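Local coordinates for nitrite transporter NirC (Salmonella enterica subsp. enterica serovar Typhimurium, PDB 4FC4), which carries nitrite in and out of the cell across the cytoplasmic membrane, as a pentameric channel of the formate/nitrite transporter (FNT) family, at residues B[83-88]-B[166-171]; B[7-12]-B[87-92]. All blocks are in the same frame, centred on the assembly; numbering follows the deposited sequence.

Contact 1: residues B[83-88]-B[166-171]; sequences HTMFLT and LAIWMA
Inside the FNT helical bundle, Met-85 and Phe-86 of helix 80-93, which follows the break after helix 67-75, meet Ile-168 and Trp-169 of the transmembrane helix 150-172. The segment axes come no closer than 10.8 Å and diverge by 56°, a spacing bridged by long side chains through apolar contact alone. Met-85 reaches across with CG anti to its backbone N (chi1 -178°) and an extended second torsion; the bend at chi3 then turns CE to 3.8 Å from Ile-168 CG2, the methionine and isoleucine chains running alongside each other, one from each helix. The same CE lies over one face of the Phe-86 ring, towards its rim. The ring end of Phe-86 reaches the same methyl obliquely: CZ lies 3.4 Å from Ile-168 CG2, a tight fit. Trp-169 closes the group loosely, its CE3 4.3 Å from Met-85 SD. Its indole also stacks with Tyr-245 and gives its NE1 proton to Ala-75 O of the second subunit, which ties this buried patch to the subunit interface. One turn along helix 80-93, Thr-88 OG1 donates to Thr-84 O at 2.7 Å, with a C=O...OG1 angle of 167°.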
ATOM      1  N   HIS B  83      22.759  17.323   0.712  1.00 43.04           N
ATOM      2  CA  HIS B  83      23.511  18.539   0.927  1.00 46.26           C
ATOM      3  C   HIS B  83      23.857  19.242  -0.366  1.00 47.19           C
ATOM      4  O   HIS B  83      23.852  20.504  -0.416  1.00 46.47           O
ATOM      5  CB  HIS B  83      24.745  18.290   1.816  1.00 45.19           C
ATOM      6  CG  HIS B  83      24.424  18.125   3.286  1.00 44.70           C
ATOM      7  ND1 HIS B  83      25.349  18.268   4.242  1.00 47.16           N
ATOM      8  CD2 HIS B  83      23.219  17.808   3.944  1.00 49.98           C
ATOM      9  CE1 HIS B  83      24.797  18.092   5.469  1.00 49.03           C
ATOM     10  NE2 HIS B  83      23.483  17.808   5.294  1.00 52.08           N
ATOM     11  N   THR B  84      24.127  18.474  -1.440  1.00 47.33           N
ATOM     12  CA  THR B  84      24.483  19.140  -2.716  1.00 48.19           C
ATOM     13  C   THR B  84      23.388  20.127  -3.175  1.00 48.91           C
ATOM     14  O   THR B  84      23.730  21.274  -3.623  1.00 45.85           O
ATOM     15  CB  THR B  84      24.821  18.188  -3.881  1.00 46.43           C
ATOM     16  OG1 THR B  84      23.659  17.472  -4.248  1.00 46.14           O
ATOM     17  CG2 THR B  84      25.948  17.247  -3.557  1.00 46.22           C
ATOM     18  N   MET B  85      22.108  19.678  -3.076  1.00 46.20           N
ATOM     19  CA  MET B  85      20.925  20.543  -3.327  1.00 47.34           C
ATOM     20  C   MET B  85      20.702  21.635  -2.281  1.00 49.02           C
ATOM     21  O   MET B  85      20.548  22.804  -2.653  1.00 55.70           O
ATOM     22  CB  MET B  85      19.636  19.741  -3.481  1.00 49.15           C
ATOM     23  CG  MET B  85      18.373  20.550  -3.796  1.00 48.38           C
ATOM     24  SD  MET B  85      16.961  19.394  -3.981  1.00 46.58           S
ATOM     25  CE  MET B  85      16.575  18.988  -2.282  1.00 40.91           C
ATOM     26  N   PHE B  86      20.721  21.275  -0.996  1.00 45.70           N
ATOM     27  CA  PHE B  86      20.317  22.195   0.065  1.00 47.77           C
ATOM     28  C   PHE B  86      21.243  23.407   0.062  1.00 52.05           C
ATOM     29  O   PHE B  86      20.809  24.605   0.078  1.00 52.91           O
ATOM     30  CB  PHE B  86      20.353  21.505   1.461  1.00 47.80           C
ATOM     31  CG  PHE B  86      19.215  20.527   1.726  1.00 46.59           C
ATOM     32  CD1 PHE B  86      17.869  20.916   1.626  1.00 48.68           C
ATOM     33  CD2 PHE B  86      19.489  19.199   2.113  1.00 46.77           C
ATOM     34  CE1 PHE B  86      16.826  20.003   1.897  1.00 46.04           C
ATOM     35  CE2 PHE B  86      18.456  18.285   2.377  1.00 42.87           C
ATOM     36  CZ  PHE B  86      17.129  18.679   2.258  1.00 41.04           C
ATOM     37  N   LEU B  87      22.537  23.083   0.059  1.00 52.61           N
ATOM     38  CA  LEU B  87      23.571  24.087   0.132  1.00 55.20           C
ATOM     39  C   LEU B  87      23.567  24.990  -1.091  1.00 58.21           C
ATOM     40  O   LEU B  87      23.844  26.171  -0.978  1.00 62.90           O
ATOM     41  CB  LEU B  87      24.926  23.446   0.378  1.00 54.11           C
ATOM     42  CG  LEU B  87      25.003  22.590   1.650  1.00 53.46           C
ATOM     43  CD1 LEU B  87      26.428  22.122   1.853  1.00 56.03           C
ATOM     44  CD2 LEU B  87      24.577  23.369   2.887  1.00 55.10           C
ATOM     45  N   THR B  88      23.188  24.451  -2.243  1.00 58.42           N
ATOM     46  CA  THR B  88      23.152  25.234  -3.472  1.00 59.75           C
ATOM     47  C   THR B  88      22.100  26.336  -3.313  1.00 61.96           C
ATOM     48  O   THR B  88      22.411  27.551  -3.496  1.00 66.30           O
ATOM     49  CB  THR B  88      22.844  24.331  -4.697  1.00 59.36           C
ATOM     50  OG1 THR B  88      24.022  23.569  -5.008  1.00 59.91           O
ATOM     51  CG2 THR B  88      22.421  25.158  -5.911  1.00 57.24           C
ATOM     52  N   LEU B 166      15.016  14.473  -5.985  1.00 39.37           N
ATOM     53  CA  LEU B 166      13.602  14.604  -6.268  1.00 40.61           C
ATOM     54  C   LEU B 166      12.755  14.060  -5.098  1.00 45.68           C
ATOM     55  O   LEU B 166      11.726  14.649  -4.749  1.00 48.96           O
ATOM     56  CB  LEU B 166      13.226  13.950  -7.606  1.00 39.91           C
ATOM     57  CG  LEU B 166      13.485  14.937  -8.769  1.00 42.12           C
ATOM     58  CD1 LEU B 166      13.714  14.214 -10.105  1.00 42.12           C
ATOM     59  CD2 LEU B 166      12.391  15.997  -8.876  1.00 38.84           C
ATOM     60  N   ALA B 167      13.214  12.970  -4.461  1.00 41.30           N
ATOM     61  CA  ALA B 167      12.523  12.384  -3.335  1.00 37.13           C
ATOM     62  C   ALA B 167      12.586  13.370  -2.164  1.00 38.45           C
ATOM     63  O   ALA B 167      11.595  13.631  -1.494  1.00 38.18           O
ATOM     64  CB  ALA B 167      13.165  11.054  -2.980  1.00 37.24           C
ATOM     65  N   ILE B 168      13.745  13.981  -1.957  1.00 39.24           N
ATOM     66  CA  ILE B 168      13.888  14.911  -0.836  1.00 38.42           C
ATOM     67  C   ILE B 168      12.989  16.124  -0.987  1.00 40.31           C
ATOM     68  O   ILE B 168      12.285  16.529  -0.044  1.00 44.29           O
ATOM     69  CB  ILE B 168      15.345  15.338  -0.684  1.00 37.79           C
ATOM     70  CG1 ILE B 168      16.179  14.100  -0.264  1.00 34.67           C
ATOM     71  CG2 ILE B 168      15.398  16.474   0.283  1.00 37.27           C
ATOM     72  CD1 ILE B 168      17.661  14.306  -0.388  1.00 32.55           C
ATOM     73  N   TRP B 169      12.993  16.656  -2.206  1.00 41.89           N
ATOM     74  CA  TRP B 169      12.147  17.741  -2.664  1.00 41.80           C
ATOM     75  C   TRP B 169      10.685  17.442  -2.447  1.00 41.80           C
ATOM     76  O   TRP B 169       9.970  18.224  -1.784  1.00 43.06           O
ATOM     77  CB  TRP B 169      12.412  17.936  -4.147  1.00 42.31           C
ATOM     78  CG  TRP B 169      11.723  19.124  -4.789  1.00 42.36           C
ATOM     79  CD1 TRP B 169      10.609  19.108  -5.616  1.00 41.50           C
ATOM     80  CD2 TRP B 169      12.109  20.537  -4.687  1.00 43.14           C
ATOM     81  NE1 TRP B 169      10.276  20.382  -6.010  1.00 44.28           N
ATOM     82  CE2 TRP B 169      11.137  21.285  -5.487  1.00 45.64           C
ATOM     83  CE3 TRP B 169      13.123  21.232  -4.022  1.00 42.84           C
ATOM     84  CZ2 TRP B 169      11.187  22.671  -5.602  1.00 49.37           C
ATOM     85  CZ3 TRP B 169      13.170  22.618  -4.140  1.00 45.52           C
ATOM     86  CH2 TRP B 169      12.229  23.331  -4.913  1.00 49.12           C
ATOM     87  N   MET B 170      10.212  16.340  -3.030  1.00 40.77           N
ATOM     88  CA  MET B 170       8.789  15.976  -2.909  1.00 41.45           C
ATOM     89  C   MET B 170       8.371  15.741  -1.458  1.00 40.12           C
ATOM     90  O   MET B 170       7.263  16.060  -1.069  1.00 39.82           O
ATOM     91  CB  MET B 170       8.448  14.768  -3.767  1.00 39.12           C
ATOM     92  CG  MET B 170       8.540  14.978  -5.269  1.00 41.90           C
ATOM     93  SD  MET B 170       8.037  13.455  -6.090  1.00 47.12           S
ATOM     94  CE  MET B 170       6.294  13.684  -6.091  1.00 52.92           C
ATOM     95  N   ALA B 171       9.269  15.141  -0.674  1.00 42.47           N
ATOM     96  CA  ALA B 171       9.044  14.962   0.771  1.00 39.87           C
ATOM     97  C   ALA B 171       8.877  16.302   1.467  1.00 40.91           C
ATOM     98  O   ALA B 171       7.957  16.462   2.269  1.00 44.41           O
ATOM     99  CB  ALA B 171      10.169  14.163   1.400  1.00 32.84           C
TER

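Contact 2: residues B[7-12]-B[87-92]; sequences NKCAAN and LTLGVK
Cys-9 and Ala-10 of the N-terminal helix 3-22 pack against Leu-89 and Gly-90 of helix 80-93, with no hydrogen bond directly between the two segments.

The apolar side-chain contact belongs to Cys-9 and Leu-89. Leu-89 holds CG anti to its carbonyl carbon (chi1 -69°) and brings CD1 alongside the cysteine, 3.6 Å from Cys-9 CB and 3.7 Å from Cys-9 SG. Nearer the backbone, Leu-89 CB stands 4.0 Å from Cys-9 CB, so leucine and cysteine touch both at the base and further out. Phe-86 and Ile-6 extend this apolar patch, the first against Cys-9 and the second against Leu-89.

The backbone contact lies beside it. With no side chain on Gly-90 and a lone methyl on Ala-10, the main chains come into direct contact: Ala-10 CA is 4.1 Å from Gly-90 CA. Ala-10 CB meets the neighbouring peptide at 4.1 Å from Leu-89 O. The segment axes therefore approach to 7.4 Å, crossing nearly at right angles (-97°).

The polar link is indirect. Thr-95 OG1, just beyond the end of helix 80-93, hydrogen-bonds Ala-10 O and, weakly, Gly-90 O, and so bridges the carbonyls of the two helices where they cross.

A close helix crossing built on small residues, here glycine against alanine, seats the N-terminal helix against the bundle, consistent with the amphipathic N-terminal helix that lies at the cytoplasmic side of the membrane in FNT channels.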
ATOM      1  N   ASN B   7      12.861  28.317   0.183  1.00 51.51           N
ATOM      2  CA  ASN B   7      13.201  28.924   1.491  1.00 52.66           C
ATOM      3  C   ASN B   7      13.429  27.921   2.590  1.00 53.22           C
ATOM      4  O   ASN B   7      14.335  28.110   3.382  1.00 57.72           O
ATOM      5  CB  ASN B   7      12.203  29.982   1.934  1.00 53.07           C
ATOM      6  CG  ASN B   7      12.255  31.220   1.058  1.00 56.70           C
ATOM      7  OD1 ASN B   7      11.243  31.889   0.873  1.00 60.28           O
ATOM      8  ND2 ASN B   7      13.422  31.507   0.478  1.00 55.44           N
ATOM      9  N   LYS B   8      12.624  26.856   2.628  1.00 50.33           N
ATOM     10  CA  LYS B   8      12.906  25.717   3.490  1.00 49.59           C
ATOM     11  C   LYS B   8      14.277  25.056   3.271  1.00 48.96           C
ATOM     12  O   LYS B   8      14.985  24.769   4.246  1.00 50.99           O
ATOM     13  CB  LYS B   8      11.786  24.692   3.387  1.00 49.82           C
ATOM     14  CG  LYS B   8      10.627  24.927   4.345  1.00 50.60           C
ATOM     15  CD  LYS B   8       9.272  24.694   3.674  1.00 52.08           C
ATOM     16  CE  LYS B   8       8.386  23.801   4.525  1.00 54.04           C
ATOM     17  NZ  LYS B   8       7.102  23.659   3.795  1.00 57.70           N
ATOM     18  N   CYS B   9      14.677  24.849   2.012  1.00 47.20           N
ATOM     19  CA  CYS B   9      16.018  24.309   1.726  1.00 46.98           C
ATOM     20  C   CYS B   9      17.139  25.231   2.157  1.00 49.41           C
ATOM     21  O   CYS B   9      18.161  24.809   2.701  1.00 49.60           O
ATOM     22  CB  CYS B   9      16.172  24.062   0.251  1.00 48.92           C
ATOM     23  SG  CYS B   9      15.101  22.772  -0.383  1.00 51.70           S
ATOM     24  N   ALA B  10      16.934  26.496   1.863  1.00 51.13           N
ATOM     25  CA  ALA B  10      17.787  27.557   2.290  1.00 56.66           C
ATOM     26  C   ALA B  10      17.860  27.695   3.843  1.00 57.64           C
ATOM     27  O   ALA B  10      18.928  27.988   4.376  1.00 58.82           O
ATOM     28  CB  ALA B  10      17.312  28.861   1.638  1.00 60.67           C
ATOM     29  N   ALA B  11      16.752  27.498   4.559  1.00 54.50           N
ATOM     30  CA  ALA B  11      16.806  27.553   6.023  1.00 51.63           C
ATOM     31  C   ALA B  11      17.541  26.297   6.476  1.00 50.06           C
ATOM     32  O   ALA B  11      18.381  26.354   7.359  1.00 52.48           O
ATOM     33  CB  ALA B  11      15.434  27.646   6.650  1.00 45.57           C
ATOM     34  N   ASN B  12      17.289  25.172   5.828  1.00 47.24           N
ATOM     35  CA  ASN B  12      18.022  23.975   6.171  1.00 46.09           C
ATOM     36  C   ASN B  12      19.563  24.119   5.981  1.00 48.66           C
ATOM     37  O   ASN B  12      20.381  23.601   6.753  1.00 50.29           O
ATOM     38  CB  ASN B  12      17.476  22.842   5.357  1.00 44.49           C
ATOM     39  CG  ASN B  12      17.925  21.493   5.863  1.00 45.98           C
ATOM     40  OD1 ASN B  12      17.966  21.234   7.066  1.00 49.56           O
ATOM     41  ND2 ASN B  12      18.279  20.627   4.944  1.00 44.70           N
ATOM     42  N   LEU B  87      22.537  23.083   0.059  1.00 52.61           N
ATOM     43  CA  LEU B  87      23.571  24.087   0.132  1.00 55.20           C
ATOM     44  C   LEU B  87      23.567  24.990  -1.091  1.00 58.21           C
ATOM     45  O   LEU B  87      23.844  26.171  -0.978  1.00 62.90           O
ATOM     46  CB  LEU B  87      24.926  23.446   0.378  1.00 54.11           C
ATOM     47  CG  LEU B  87      25.003  22.590   1.650  1.00 53.46           C
ATOM     48  CD1 LEU B  87      26.428  22.122   1.853  1.00 56.03           C
ATOM     49  CD2 LEU B  87      24.577  23.369   2.887  1.00 55.10           C
ATOM     50  N   THR B  88      23.188  24.451  -2.243  1.00 58.42           N
ATOM     51  CA  THR B  88      23.152  25.234  -3.472  1.00 59.75           C
ATOM     52  C   THR B  88      22.100  26.336  -3.313  1.00 61.96           C
ATOM     53  O   THR B  88      22.411  27.551  -3.496  1.00 66.30           O
ATOM     54  CB  THR B  88      22.844  24.331  -4.697  1.00 59.36           C
ATOM     55  OG1 THR B  88      24.022  23.569  -5.008  1.00 59.91           O
ATOM     56  CG2 THR B  88      22.421  25.158  -5.911  1.00 57.24           C
ATOM     57  N   LEU B  89      20.885  25.903  -2.960  1.00 55.41           N
ATOM     58  CA  LEU B  89      19.768  26.790  -2.691  1.00 55.02           C
ATOM     59  C   LEU B  89      20.125  27.767  -1.589  1.00 56.60           C
ATOM     60  O   LEU B  89      19.737  28.932  -1.655  1.00 62.47           O
ATOM     61  CB  LEU B  89      18.476  25.992  -2.358  1.00 51.42           C
ATOM     62  CG  LEU B  89      17.951  25.253  -3.602  1.00 49.90           C
ATOM     63  CD1 LEU B  89      16.774  24.336  -3.325  1.00 47.58           C
ATOM     64  CD2 LEU B  89      17.549  26.266  -4.666  1.00 50.71           C
ATOM     65  N   GLY B  90      20.863  27.315  -0.578  1.00 55.75           N
ATOM     66  CA  GLY B  90      21.364  28.222   0.486  1.00 56.57           C
ATOM     67  C   GLY B  90      22.275  29.331  -0.035  1.00 58.46           C
ATOM     68  O   GLY B  90      22.086  30.521   0.310  1.00 57.70           O
ATOM     69  N   VAL B  91      23.232  28.969  -0.896  1.00 56.08           N
ATOM     70  CA  VAL B  91      24.113  29.997  -1.513  1.00 58.17           C
ATOM     71  C   VAL B  91      23.262  30.952  -2.350  1.00 58.27           C
ATOM     72  O   VAL B  91      23.386  32.169  -2.230  1.00 59.17           O
ATOM     73  CB  VAL B  91      25.274  29.364  -2.346  1.00 57.94           C
ATOM     74  CG1 VAL B  91      26.061  30.420  -3.101  1.00 57.79           C
ATOM     75  CG2 VAL B  91      26.202  28.531  -1.445  1.00 57.05           C
ATOM     76  N   LYS B  92      22.366  30.394  -3.161  1.00 56.89           N
ATOM     77  CA  LYS B  92      21.501  31.196  -4.035  1.00 58.87           C
ATOM     78  C   LYS B  92      20.563  32.148  -3.240  1.00 62.90           C
ATOM     79  O   LYS B  92      20.398  33.314  -3.590  1.00 64.33           O
ATOM     80  CB  LYS B  92      20.738  30.270  -5.017  1.00 57.34           C
ATOM     81  CG  LYS B  92      21.514  29.936  -6.306  1.00 56.67           C
ATOM     82  CD  LYS B  92      21.392  31.099  -7.297  1.00 59.12           C
ATOM     83  CE  LYS B  92      22.582  31.234  -8.231  1.00 60.99           C
ATOM     84  NZ  LYS B  92      22.993  32.648  -8.276  1.00 64.29           N
TER

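Overall arrangement
From the N terminus, helix 3-22 passes first through 7-12, and contact 2 closes a loop of 74 mostly helical residues when 87-92 returns to it. Contact 1 starts on the same helix 80-93 and closes a second loop, of 77 residues, at 166-171. The loops follow one another, overlapping at Leu-87 and Thr-88, and neither nests in the other. Helix 80-93 is thus common to both contacts and joins the N-terminal helix to helix 150-172. The contact centres lie about 9 Å apart and merge: Phe-86 CG is 3.4 Å from Asn-12 ND2, and Trp-169 CZ3 packs at 4.1 Å from Leu-89 CD1.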